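Lactaldehyde dehydrogenase (Methanocaldococcus jannaschii, PDB 3PQA) catalyses the NAD-dependent oxidation of lactaldehyde to lactate, a step in the biosynthesis of coenzyme F420. Local coordinates at residues 49-54 and 127-132; 59-64 and 153-158; 145-150 and 171-176; 216-221 and 452-457. All coordinates share one frame; numbering follows the deposited sequence. Where two conformers were deposited one is given.

Contact 1: residues 49-54 and 127-132; sequences VMKNLP and RREPVG
Lys51 and Pro130 join the last turn of the short helix 47-51 to strand 122-138, the long strand that links the dinucleotide-binding sheet to the oligomerisation arm of this aldehyde dehydrogenase. The tight part is small and apolar. Lys51 CG rests 3.7 Å from Pro130 CG. The lysine chain passes the proline ring at about a right angle, and Lys51 CB and Pro130 CD add to the patch. The loose part begins where the lysine leaves the ring. With CG anti to the backbone N (chi1 178°), the extended chain carries the amine past Pro130 to the neighbourhood of Glu129. No direct salt bridge forms: Lys51 NZ stops 4.4 Å from Glu129 OE1. A water spans this gap. It accepts from Lys51 NZ at 2.7 Å and lies 2.8 Å from Glu129 OE1. The second subunit packs nearby, with its Glu415 on Lys51 and its Glu412 on Glu129. The other carboxylate oxygen is held more firmly. Lys458 NZ makes a salt bridge to Glu129 OE2. Arg127 makes another: its NE reaches the anti lone pair of Glu129 OE2 at 2.9 Å, almost in the guanidinium plane.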
loop_
_atom_site.group_PDB
_atom_site.type_symbol
_atom_site.label_atom_id
_atom_site.label_comp_id
_atom_site.label_asym_id
_atom_site.label_seq_id
_atom_site.Cartn_x
_atom_site.Cartn_y
_atom_site.Cartn_z
ATOM N N VAL B 49 -21.432 -3.838 21.212
ATOM C CA VAL B 49 -22.367 -3.608 20.109
ATOM C C VAL B 49 -21.709 -2.903 18.921
ATOM O O VAL B 49 -21.838 -3.368 17.772
ATOM C CB VAL B 49 -23.649 -2.848 20.571
ATOM C CG1 VAL B 49 -24.449 -2.332 19.371
ATOM C CG2 VAL B 49 -24.517 -3.752 21.400
ATOM N N MET B 50 -21.010 -1.796 19.190
ATOM C CA MET B 50 -20.297 -1.062 18.133
ATOM C C MET B 50 -19.169 -1.884 17.495
ATOM O O MET B 50 -18.992 -1.862 16.268
ATOM C CB MET B 50 -19.705 0.252 18.651
ATOM C CG MET B 50 -20.481 1.524 18.323
ATOM S SD MET B 50 -21.421 1.611 16.787
ATOM C CE MET B 50 -20.116 1.869 15.604
ATOM N N LYS B 51 -18.389 -2.571 18.327
ATOM C CA LYS B 51 -17.251 -3.376 17.856
ATOM C C LYS B 51 -17.710 -4.461 16.878
ATOM O O LYS B 51 -16.979 -4.833 15.956
ATOM C CB LYS B 51 -16.523 -3.997 19.045
ATOM C CG LYS B 51 -15.341 -4.888 18.688
ATOM C CD LYS B 51 -14.810 -5.534 19.945
ATOM C CE LYS B 51 -13.581 -6.360 19.662
ATOM N NZ LYS B 51 -13.164 -7.038 20.915
ATOM N N ASN B 52 -18.923 -4.948 17.073
ATOM C CA ASN B 52 -19.435 -6.044 16.252
ATOM C C ASN B 52 -20.413 -5.647 15.174
ATOM O O ASN B 52 -20.938 -6.506 14.481
ATOM C CB ASN B 52 -20.050 -7.136 17.125
ATOM C CG ASN B 52 -19.026 -7.844 17.952
ATOM O OD1 ASN B 52 -18.151 -8.517 17.431
ATOM N ND2 ASN B 52 -19.114 -7.690 19.237
ATOM N N LEU B 53 -20.648 -4.356 15.010
ATOM C CA LEU B 53 -21.537 -3.891 13.958
ATOM C C LEU B 53 -20.949 -4.274 12.600
ATOM O O LEU B 53 -19.782 -3.982 12.334
ATOM C CB LEU B 53 -21.697 -2.375 14.036
ATOM C CG LEU B 53 -23.074 -1.830 13.690
ATOM C CD1 LEU B 53 -24.087 -2.337 14.721
ATOM C CD2 LEU B 53 -23.046 -0.316 13.676
ATOM N N PRO B 54 -21.752 -4.914 11.739
ATOM C CA PRO B 54 -21.249 -5.312 10.430
ATOM C C PRO B 54 -20.840 -4.129 9.559
ATOM O O PRO B 54 -21.322 -3.001 9.748
ATOM C CB PRO B 54 -22.437 -6.061 9.811
ATOM C CG PRO B 54 -23.203 -6.560 10.962
ATOM C CD PRO B 54 -23.073 -5.507 12.018
ATOM N N ARG B 127 -5.425 -7.187 11.347
ATOM C CA ARG B 127 -6.834 -6.869 11.474
ATOM C C ARG B 127 -6.878 -5.588 12.297
ATOM O O ARG B 127 -6.163 -5.483 13.292
ATOM C CB ARG B 127 -7.544 -8.020 12.187
ATOM C CG ARG B 127 -8.964 -7.765 12.647
ATOM C CD ARG B 127 -9.528 -9.039 13.289
ATOM N NE ARG B 127 -10.822 -8.812 13.940
ATOM C CZ ARG B 127 -11.993 -8.852 13.314
ATOM N NH1 ARG B 127 -12.050 -9.102 12.006
ATOM N NH2 ARG B 127 -13.113 -8.630 13.988
ATOM N N ARG B 128 -7.665 -4.609 11.861
ATOM C CA ARG B 128 -7.844 -3.378 12.626
ATOM C C ARG B 128 -9.080 -3.579 13.515
ATOM O O ARG B 128 -10.080 -4.128 13.063
ATOM C CB ARG B 128 -8.022 -2.155 11.700
ATOM C CG ARG B 128 -6.849 -1.777 10.761
ATOM C CD ARG B 128 -5.544 -1.545 11.485
ATOM N NE ARG B 128 -4.458 -0.938 10.692
ATOM C CZ ARG B 128 -3.518 -1.573 9.975
ATOM N NH1 ARG B 128 -3.500 -2.900 9.815
ATOM N NH2 ARG B 128 -2.571 -0.850 9.381
ATOM N N GLU B 129 -8.991 -3.175 14.780
ATOM C CA GLU B 129 -10.128 -3.236 15.714
ATOM C C GLU B 129 -10.292 -1.894 16.421
ATOM O O GLU B 129 -9.328 -1.149 16.536
ATOM C CB GLU B 129 -9.930 -4.357 16.741
ATOM C CG GLU B 129 -9.859 -5.748 16.095
ATOM C CD GLU B 129 -9.852 -6.897 17.084
ATOM O OE1 GLU B 129 -9.625 -6.659 18.290
ATOM O OE2 GLU B 129 -10.043 -8.045 16.632
ATOM N N PRO B 130 -11.518 -1.566 16.892
ATOM C CA PRO B 130 -11.663 -0.244 17.534
ATOM C C PRO B 130 -10.791 -0.015 18.764
ATOM O O PRO B 130 -10.539 -0.940 19.531
ATOM C CB PRO B 130 -13.129 -0.229 17.990
ATOM C CG PRO B 130 -13.591 -1.663 17.960
ATOM C CD PRO B 130 -12.784 -2.325 16.878
ATOM N N VAL B 131 -10.389 1.232 18.979
ATOM C CA VAL B 131 -9.713 1.592 20.214
ATOM C C VAL B 131 -10.629 1.477 21.434
ATOM O O VAL B 131 -10.152 1.203 22.541
ATOM C CB VAL B 131 -9.088 2.997 20.143
ATOM C CG1 VAL B 131 -7.910 2.981 19.178
ATOM C CG2 VAL B 131 -10.123 4.058 19.736
ATOM N N GLY B 132 -11.929 1.673 21.226
ATOM C CA GLY B 132 -12.932 1.515 22.279
ATOM C C GLY B 132 -13.852 2.727 22.296
ATOM O O GLY B 132 -14.697 2.898 21.404
HETATM O O HOH W 1 -11.002 -8.444 20.018
#

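Contact 2: residues 59-64 and 153-158; sequences YNILMN and PAIATG
Leu62 and Ile155 have the nearest CA atoms between segments 59-64 and 153-158, 7.7 Å apart. Helix 55-71 runs here in roughly the opposite direction to the last turn of helix 145-156. That second helix is kinked at Pro153 and ends in a Schellman motif. Gly158, at positive phi, is the C-prime residue. Gly158 N bonds to Ile155 O, and Asn159 N bonds to Ala154 O. The contact packs an N-terminal helix against a helix of the Rossmann-like core. All four side chains that touch are buried and apolar. Leu62 does most of the work and uses both methyl branches. Its CD2 lies 3.9 Å from Ile155 CG2 and the same distance from Ile155 CB. Its CD1 turns to the small side chain of the next residue, 4.0 Å from Ala156 CB. The Leu62 and Ile155 chains lie alongside one another, pointing opposite ways. In Ile155, chi1 of -67° sets CG2 anti to the backbone N, and this is the branch that meets Leu62. Ile61 adds a looser methyl contact, CG2 to Ile155 CG2 at 4.5 Å. Phe102 of helix 88-111 packs on Leu62, and Met451 of helix 447-453 packs on Ala156. At the helix end Thr157 OG1 donates to Pro153 O at 2.7 Å, with the donor tilted 25° from the carbonyl plane.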
loop_
_atom_site.group_PDB
_atom_site.type_symbol
_atom_site.label_atom_id
_atom_site.label_comp_id
_atom_site.label_asym_id
_atom_site.label_seq_id
_atom_site.Cartn_x
_atom_site.Cartn_y
_atom_site.Cartn_z
ATOM N N TYR B 59 -21.629 1.161 6.926
ATOM C CA TYR B 59 -21.742 1.815 5.632
ATOM C C TYR B 59 -23.103 2.520 5.531
ATOM O O TYR B 59 -23.176 3.709 5.186
ATOM C CB TYR B 59 -21.556 0.785 4.507
ATOM C CG TYR B 59 -21.843 1.325 3.126
ATOM C CD1 TYR B 59 -20.842 1.921 2.366
ATOM C CD2 TYR B 59 -23.123 1.226 2.575
ATOM C CE1 TYR B 59 -21.114 2.426 1.087
ATOM C CE2 TYR B 59 -23.402 1.717 1.306
ATOM C CZ TYR B 59 -22.395 2.315 0.570
ATOM O OH TYR B 59 -22.687 2.814 -0.679
ATOM N N ASN B 60 -24.168 1.780 5.833
ATOM C CA ASN B 60 -25.519 2.330 5.733
ATOM C C ASN B 60 -25.738 3.539 6.623
ATOM O O ASN B 60 -26.329 4.538 6.184
ATOM C CB ASN B 60 -26.570 1.257 6.032
ATOM C CG ASN B 60 -26.712 0.256 4.900
ATOM O OD1 ASN B 60 -26.339 0.543 3.759
ATOM N ND2 ASN B 60 -27.250 -0.930 5.211
ATOM N N ILE B 61 -25.253 3.454 7.864
ATOM C CA ILE B 61 -25.381 4.551 8.837
ATOM C C ILE B 61 -24.654 5.787 8.331
ATOM O O ILE B 61 -25.199 6.894 8.337
ATOM C CB ILE B 61 -24.837 4.157 10.222
ATOM C CG1 ILE B 61 -25.769 3.152 10.897
ATOM C CG2 ILE B 61 -24.667 5.400 11.116
ATOM C CD1 ILE B 61 -25.123 2.425 12.055
ATOM N N LEU B 62 -23.424 5.590 7.859
ATOM C CA LEU B 62 -22.630 6.713 7.339
ATOM C C LEU B 62 -23.306 7.374 6.110
ATOM O O LEU B 62 -23.400 8.602 6.025
ATOM C CB LEU B 62 -21.191 6.265 7.036
ATOM C CG LEU B 62 -20.413 5.911 8.319
ATOM C CD1 LEU B 62 -19.148 5.102 8.024
ATOM C CD2 LEU B 62 -20.079 7.156 9.165
ATOM N N MET B 63 -23.787 6.550 5.175
ATOM C CA MET B 63 -24.469 7.063 3.992
ATOM C C MET B 63 -25.753 7.804 4.345
ATOM O O MET B 63 -26.064 8.835 3.735
ATOM C CB MET B 63 -24.738 5.952 2.973
ATOM C CG MET B 63 -23.467 5.452 2.272
ATOM S SD MET B 63 -22.524 6.732 1.402
ATOM C CE MET B 63 -23.627 7.175 0.084
ATOM N N ASN B 64 -26.473 7.303 5.342
ATOM C CA ASN B 64 -27.717 7.949 5.742
ATOM C C ASN B 64 -27.476 9.271 6.450
ATOM O O ASN B 64 -28.235 10.201 6.275
ATOM C CB ASN B 64 -28.612 7.030 6.571
ATOM C CG ASN B 64 -29.995 7.636 6.819
ATOM O OD1 ASN B 64 -30.280 8.092 7.903
ATOM N ND2 ASN B 64 -30.838 7.645 5.796
ATOM N N PRO B 153 -14.907 8.737 10.844
ATOM C CA PRO B 153 -13.929 7.642 11.048
ATOM C C PRO B 153 -14.151 6.794 12.309
ATOM O O PRO B 153 -13.875 5.592 12.286
ATOM C CB PRO B 153 -12.574 8.352 11.100
ATOM C CG PRO B 153 -12.875 9.782 11.379
ATOM C CD PRO B 153 -14.267 10.072 10.891
ATOM N N ALA B 154 -14.640 7.401 13.400
ATOM C CA ALA B 154 -14.943 6.645 14.620
ATOM C C ALA B 154 -16.013 5.579 14.409
ATOM O O ALA B 154 -15.847 4.431 14.839
ATOM C CB ALA B 154 -15.343 7.592 15.756
ATOM N N ILE B 155 -17.113 5.956 13.754
ATOM C CA ILE B 155 -18.172 5.007 13.406
ATOM C C ILE B 155 -17.625 3.916 12.465
ATOM O O ILE B 155 -17.835 2.714 12.674
ATOM C CB ILE B 155 -19.404 5.714 12.779
ATOM C CG1 ILE B 155 -20.105 6.608 13.814
ATOM C CG2 ILE B 155 -20.409 4.689 12.206
ATOM C CD1 ILE B 155 -21.223 7.446 13.214
ATOM N N ALA B 156 -16.881 4.355 11.454
ATOM C CA ALA B 156 -16.299 3.430 10.481
ATOM C C ALA B 156 -15.429 2.336 11.100
ATOM O O ALA B 156 -15.362 1.222 10.556
ATOM C CB ALA B 156 -15.504 4.205 9.439
ATOM N N THR B 157 -14.760 2.667 12.207
ATOM C CA THR B 157 -13.818 1.756 12.871
ATOM C C THR B 157 -14.415 1.047 14.104
ATOM O O THR B 157 -13.695 0.377 14.846
ATOM C CB THR B 157 -12.484 2.482 13.212
ATOM O OG1 THR B 157 -12.757 3.704 13.918
ATOM C CG2 THR B 157 -11.722 2.805 11.940
ATOM N N GLY B 158 -15.725 1.194 14.323
ATOM C CA GLY B 158 -16.431 0.417 15.363
ATOM C C GLY B 158 -16.292 0.913 16.792
ATOM O O GLY B 158 -16.421 0.133 17.734
#

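Contact 3: residues 145-150 and 171-176; sequences NLSAHK and LVCIEL
Ser147 points at the neighbouring helix and meets two side chains there, one with its oxygen and one with its carbon. The oxygen faces sulfur: Ser147 OG lies 3.6 Å from Cys173 SG. This pair is packing and not a hydrogen bond. Both groups have the same first torsion, with the heteroatom anti to the carbonyl carbon and beside the backbone N, and their ends meet between the helices. The carbon side of the serine takes the leucine one turn further on, with Ser147 CB 4.0 Å from Leu176 CD2. The leucine has its CG anti to the backbone N (chi1 178°), and together with chi2 of 62° this brings the CD2 branch across to helix 145-156. The two helices flank strand 160-165 in sequence, within the Rossmann-like domain that binds NAD. Helix 145-156 also makes the crossover between the parallel strands 122-138 and 160-165. The CA atoms of Ser147 and Cys173 come within 7.6 Å. The hydroxyl of Ser147 is buried, and it is bonded outside the two segments. Ser147 OG bonds to Pro143 O, one turn back, and more weakly to Thr138 OG1 at the end of strand 122-138.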
loop_
_atom_site.group_PDB
_atom_site.type_symbol
_atom_site.label_atom_id
_atom_site.label_comp_id
_atom_site.label_asym_id
_atom_site.label_seq_id
_atom_site.Cartn_x
_atom_site.Cartn_y
_atom_site.Cartn_z
ATOM N N ASN B 145 -18.042 20.209 9.814
ATOM C CA ASN B 145 -17.058 19.342 9.140
ATOM C C ASN B 145 -15.960 18.794 10.062
ATOM O O ASN B 145 -15.526 17.658 9.888
ATOM C CB ASN B 145 -16.465 19.980 7.869
ATOM C CG ASN B 145 -15.785 18.948 6.949
ATOM O OD1 ASN B 145 -16.276 17.821 6.777
ATOM N ND2 ASN B 145 -14.665 19.329 6.363
ATOM N N LEU B 146 -15.510 19.579 11.042
ATOM C CA LEU B 146 -14.483 19.063 11.942
ATOM C C LEU B 146 -15.042 18.025 12.924
ATOM O O LEU B 146 -14.298 17.167 13.387
ATOM C CB LEU B 146 -13.702 20.173 12.650
ATOM C CG LEU B 146 -12.818 21.024 11.728
ATOM C CD1 LEU B 146 -12.087 22.115 12.512
ATOM C CD2 LEU B 146 -11.811 20.174 10.948
ATOM N N SER B 147 -16.341 18.111 13.233
ATOM C CA SER B 147 -17.044 17.001 13.906
ATOM C C SER B 147 -17.120 15.772 12.994
ATOM O O SER B 147 -16.865 14.646 13.444
ATOM C CB SER B 147 -18.439 17.424 14.380
ATOM O OG SER B 147 -18.339 18.383 15.436
ATOM N N ALA B 148 -17.439 15.992 11.712
ATOM C CA ALA B 148 -17.542 14.898 10.749
ATOM C C ALA B 148 -16.194 14.163 10.627
ATOM O O ALA B 148 -16.146 12.939 10.512
ATOM C CB ALA B 148 -18.028 15.402 9.378
ATOM N N HIS B 149 -15.108 14.922 10.676
ATOM C CA HIS B 149 -13.760 14.339 10.568
ATOM C C HIS B 149 -13.359 13.484 11.761
ATOM O O HIS B 149 -12.360 12.768 11.683
ATOM C CB HIS B 149 -12.714 15.424 10.303
ATOM C CG HIS B 149 -12.512 15.702 8.849
ATOM N ND1 HIS B 149 -11.930 14.790 8.000
ATOM C CD2 HIS B 149 -12.830 16.779 8.094
ATOM C CE1 HIS B 149 -11.883 15.302 6.781
ATOM N NE2 HIS B 149 -12.418 16.509 6.811
ATOM N N LYS B 150 -14.118 13.557 12.861
ATOM C CA LYS B 150 -13.891 12.665 13.996
ATOM C C LYS B 150 -14.961 11.576 14.107
ATOM O O LYS B 150 -14.641 10.404 14.330
ATOM C CB LYS B 150 -13.824 13.448 15.309
ATOM C CG LYS B 150 -12.720 14.506 15.349
ATOM C CD LYS B 150 -12.574 15.116 16.740
ATOM C CE LYS B 150 -11.699 16.392 16.700
ATOM N NZ LYS B 150 -10.296 16.096 16.262
ATOM N N LEU B 171 -24.786 24.702 18.101
ATOM C CA LEU B 171 -26.113 24.359 17.557
ATOM C C LEU B 171 -26.086 23.419 16.349
ATOM O O LEU B 171 -26.942 22.526 16.218
ATOM C CB LEU B 171 -26.958 25.607 17.281
ATOM C CG LEU B 171 -27.218 26.528 18.482
ATOM C CD1 LEU B 171 -28.146 27.661 18.077
ATOM C CD2 LEU B 171 -27.785 25.763 19.692
ATOM N N VAL B 172 -25.088 23.581 15.489
ATOM C CA VAL B 172 -25.003 22.691 14.346
ATOM C C VAL B 172 -24.671 21.269 14.813
ATOM O O VAL B 172 -25.095 20.312 14.179
ATOM C CB VAL B 172 -24.035 23.187 13.250
ATOM C CG1 VAL B 172 -22.585 22.835 13.577
ATOM C CG2 VAL B 172 -24.450 22.629 11.895
ATOM N N CYS B 173 -23.931 21.152 15.923
ATOM C CA CYS B 173 -23.558 19.847 16.498
ATOM C C CYS B 173 -24.746 19.150 17.131
ATOM O O CYS B 173 -24.850 17.916 17.076
ATOM C CB CYS B 173 -22.442 20.012 17.525
ATOM S SG CYS B 173 -20.924 20.587 16.740
ATOM N N ILE B 174 -25.642 19.941 17.721
ATOM C CA ILE B 174 -26.908 19.413 18.239
ATOM C C ILE B 174 -27.745 18.883 17.072
ATOM O O ILE B 174 -28.339 17.808 17.167
ATOM C CB ILE B 174 -27.680 20.475 19.087
ATOM C CG1 ILE B 174 -26.947 20.707 20.414
ATOM C CG2 ILE B 174 -29.108 20.027 19.347
ATOM C CD1 ILE B 174 -27.323 22.032 21.115
ATOM N N GLU B 175 -27.745 19.617 15.960
ATOM C CA GLU B 175 -28.438 19.166 14.755
ATOM C C GLU B 175 -27.836 17.890 14.172
ATOM O O GLU B 175 -28.570 16.995 13.748
ATOM C CB GLU B 175 -28.504 20.263 13.700
ATOM C CG GLU B 175 -29.498 21.408 14.040
ATOM C CD GLU B 175 -30.831 20.906 14.579
ATOM O OE1 GLU B 175 -31.559 20.183 13.859
ATOM O OE2 GLU B 175 -31.143 21.220 15.748
ATOM N N LEU B 176 -26.504 17.818 14.154
ATOM C CA LEU B 176 -25.827 16.615 13.651
ATOM C C LEU B 176 -26.141 15.410 14.538
ATOM O O LEU B 176 -26.325 14.300 14.032
ATOM C CB LEU B 176 -24.315 16.837 13.532
ATOM C CG LEU B 176 -23.467 15.645 13.057
ATOM C CD1 LEU B 176 -23.862 15.216 11.641
ATOM C CD2 LEU B 176 -21.984 15.996 13.125
#

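Contact 4: residues 216-221 and 452-457; sequences MISFTG and EEMSNI
Glu453 O accepts a hydrogen bond from Lys237 NZ of strand 237-241 and is also approached by the sulfur of Met216. In the Met216 conformer described here SD stands 3.2 Å from Glu453 O. The side chain has a second conformer, so all contacts of its end should be read with caution. Met216 reaches across because its CG is anti to the backbone N (chi1 168°) and the chain stays extended beyond it. In this conformer its methyl rests against two residues, with Met216 CE 3.8 Å from Glu453 CB and 3.9 Å from Met454 CG. The Met216 and Glu453 side chains meet at a slant. The glutamate chain bends at chi2, and its OE2 takes a hydrogen bond from Arg444 N. Met454 reaches back across the contact from the second segment. Extended to its tip, it places CE 4.1 Å from both Ser218 CB and Ser218 OG. This is van der Waals contact. Ser218 OG is hydrogen-bonded to Lys150 NZ. That buried amine also forms a salt bridge with Glu445. Segment 452-457 runs from the end of helix 447-453 through Met454 into strand 455-463. Strand 216-220 lies in the sheet between the parallel strands 122-138 and 237-241. Ser218 is about 6 Å, side chain to side chain, from Glu241, the probable active-site glutamate. The strand ends at Gly221, the first residue of the GSSKVG sequence that probably binds NAD, in the strand-turn-helix arrangement of a Rossmann-type dinucleotide site.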
loop_
_atom_site.group_PDB
_atom_site.type_symbol
_atom_site.label_atom_id
_atom_site.label_comp_id
_atom_site.label_asym_id
_atom_site.label_seq_id
_atom_site.Cartn_x
_atom_site.Cartn_y
_atom_site.Cartn_z
ATOM N N MET B 216 -9.272 6.939 23.772
ATOM C CA MET B 216 -8.585 7.824 22.836
ATOM C C MET B 216 -9.192 9.208 22.901
ATOM O O MET B 216 -10.412 9.347 23.036
ATOM C CB MET B 216 -8.663 7.269 21.410
ATOM C CG MET B 216 -8.243 8.258 20.336
ATOM S SD MET B 216 -7.838 7.471 18.792
ATOM C CE MET B 216 -7.354 8.950 17.855
ATOM N N ILE B 217 -8.335 10.222 22.812
ATOM C CA ILE B 217 -8.770 11.614 22.729
ATOM C C ILE B 217 -8.378 12.144 21.366
ATOM O O ILE B 217 -7.236 11.980 20.925
ATOM C CB ILE B 217 -8.135 12.510 23.841
ATOM C CG1 ILE B 217 -8.487 11.994 25.233
ATOM C CG2 ILE B 217 -8.533 13.994 23.667
ATOM C CD1 ILE B 217 -9.970 11.867 25.482
ATOM N N SER B 218 -9.353 12.742 20.689
ATOM C CA SER B 218 -9.115 13.457 19.456
ATOM C C SER B 218 -9.664 14.858 19.651
ATOM O O SER B 218 -10.890 15.052 19.740
ATOM C CB SER B 218 -9.825 12.784 18.297
ATOM O OG SER B 218 -9.532 13.445 17.082
ATOM N N PHE B 219 -8.743 15.815 19.706
ATOM C CA PHE B 219 -9.055 17.208 20.042
ATOM C C PHE B 219 -8.597 18.113 18.920
ATOM O O PHE B 219 -7.472 17.959 18.418
ATOM C CB PHE B 219 -8.329 17.621 21.329
ATOM C CG PHE B 219 -8.378 19.102 21.609
ATOM C CD1 PHE B 219 -9.476 19.660 22.254
ATOM C CD2 PHE B 219 -7.324 19.940 21.233
ATOM C CE1 PHE B 219 -9.538 21.027 22.526
ATOM C CE2 PHE B 219 -7.376 21.316 21.504
ATOM C CZ PHE B 219 -8.491 21.857 22.144
ATOM N N THR B 220 -9.464 19.049 18.529
ATOM C CA THR B 220 -9.105 20.124 17.589
ATOM C C THR B 220 -9.408 21.450 18.292
ATOM O O THR B 220 -10.517 21.643 18.789
ATOM C CB THR B 220 -9.895 20.007 16.252
ATOM O OG1 THR B 220 -9.622 18.737 15.659
ATOM C CG2 THR B 220 -9.481 21.096 15.238
ATOM N N GLY B 221 -8.425 22.350 18.340
ATOM C CA GLY B 221 -8.563 23.617 19.062
ATOM C C GLY B 221 -7.227 24.287 19.322
ATOM O O GLY B 221 -6.262 24.078 18.580
ATOM N N GLU B 452 -7.100 4.975 10.906
ATOM C CA GLU B 452 -5.914 4.306 11.414
ATOM C C GLU B 452 -5.576 4.682 12.867
ATOM O O GLU B 452 -5.183 3.804 13.647
ATOM C CB GLU B 452 -4.705 4.510 10.485
ATOM C CG GLU B 452 -3.458 3.714 10.901
ATOM C CD GLU B 452 -3.639 2.192 10.806
ATOM O OE1 GLU B 452 -4.640 1.725 10.212
ATOM O OE2 GLU B 452 -2.781 1.439 11.324
ATOM N N GLU B 453 -5.728 5.961 13.219
ATOM C CA GLU B 453 -5.494 6.458 14.593
ATOM C C GLU B 453 -6.541 5.885 15.544
ATOM O O GLU B 453 -6.241 5.606 16.690
ATOM C CB GLU B 453 -5.575 7.990 14.661
ATOM C CG GLU B 453 -4.737 8.744 13.622
ATOM C CD GLU B 453 -3.292 8.964 14.015
ATOM O OE1 GLU B 453 -2.891 8.521 15.117
ATOM O OE2 GLU B 453 -2.558 9.583 13.190
ATOM N N MET B 454 -7.762 5.715 15.045
ATOM C CA MET B 454 -8.905 5.288 15.855
ATOM C C MET B 454 -9.087 3.763 15.925
ATOM O O MET B 454 -10.100 3.263 16.413
ATOM C CB MET B 454 -10.189 5.991 15.369
ATOM C CG MET B 454 -10.193 7.519 15.638
ATOM S SD MET B 454 -11.671 8.358 15.012
ATOM C CE MET B 454 -11.375 10.052 15.607
ATOM N N SER B 455 -8.102 3.027 15.423
ATOM C CA SER B 455 -8.122 1.592 15.568
ATOM C C SER B 455 -6.772 1.085 16.062
ATOM O O SER B 455 -5.771 1.824 16.038
ATOM C CB SER B 455 -8.596 0.919 14.266
ATOM O OG SER B 455 -7.818 1.273 13.160
ATOM N N ASN B 456 -6.771 -0.142 16.575
ATOM C CA ASN B 456 -5.545 -0.825 16.979
ATOM C C ASN B 456 -5.303 -1.989 16.042
ATOM O O ASN B 456 -6.253 -2.637 15.595
ATOM C CB ASN B 456 -5.684 -1.364 18.404
ATOM C CG ASN B 456 -5.710 -0.266 19.450
ATOM O OD1 ASN B 456 -4.950 0.705 19.380
ATOM N ND2 ASN B 456 -6.586 -0.427 20.444
ATOM N N ILE B 457 -4.033 -2.264 15.761
ATOM C CA ILE B 457 -3.678 -3.430 14.953
ATOM C C ILE B 457 -3.723 -4.698 15.809
ATOM O O ILE B 457 -3.342 -4.691 16.997
ATOM C CB ILE B 457 -2.286 -3.280 14.290
ATOM C CG1 ILE B 457 -2.290 -2.118 13.293
ATOM C CG2 ILE B 457 -1.882 -4.598 13.560
ATOM C CD1 ILE B 457 -0.879 -1.723 12.771
#

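Overall arrangement
Contact 1 lies at the surface and the other three are buried. Its chemistry follows: a water and charged groups surround a small apolar patch. Contacts 2 and 3 both use helix 145-156, and both pack it against another helix. Contact 2 is wholly apolar, while contact 3 sets oxygen against sulfur. Contact 4 is packed mostly by methionines and lies nearest the cofactor site. Contacts 1 and 4 share one sheet and both touch the second subunit, and Arg128 and Glu452 form a salt bridge between them. Lys150 joins contact 3 to contact 4. Pro130 packs on the helix end at Thr157 and Gly158, joining contact 1 to contact 2.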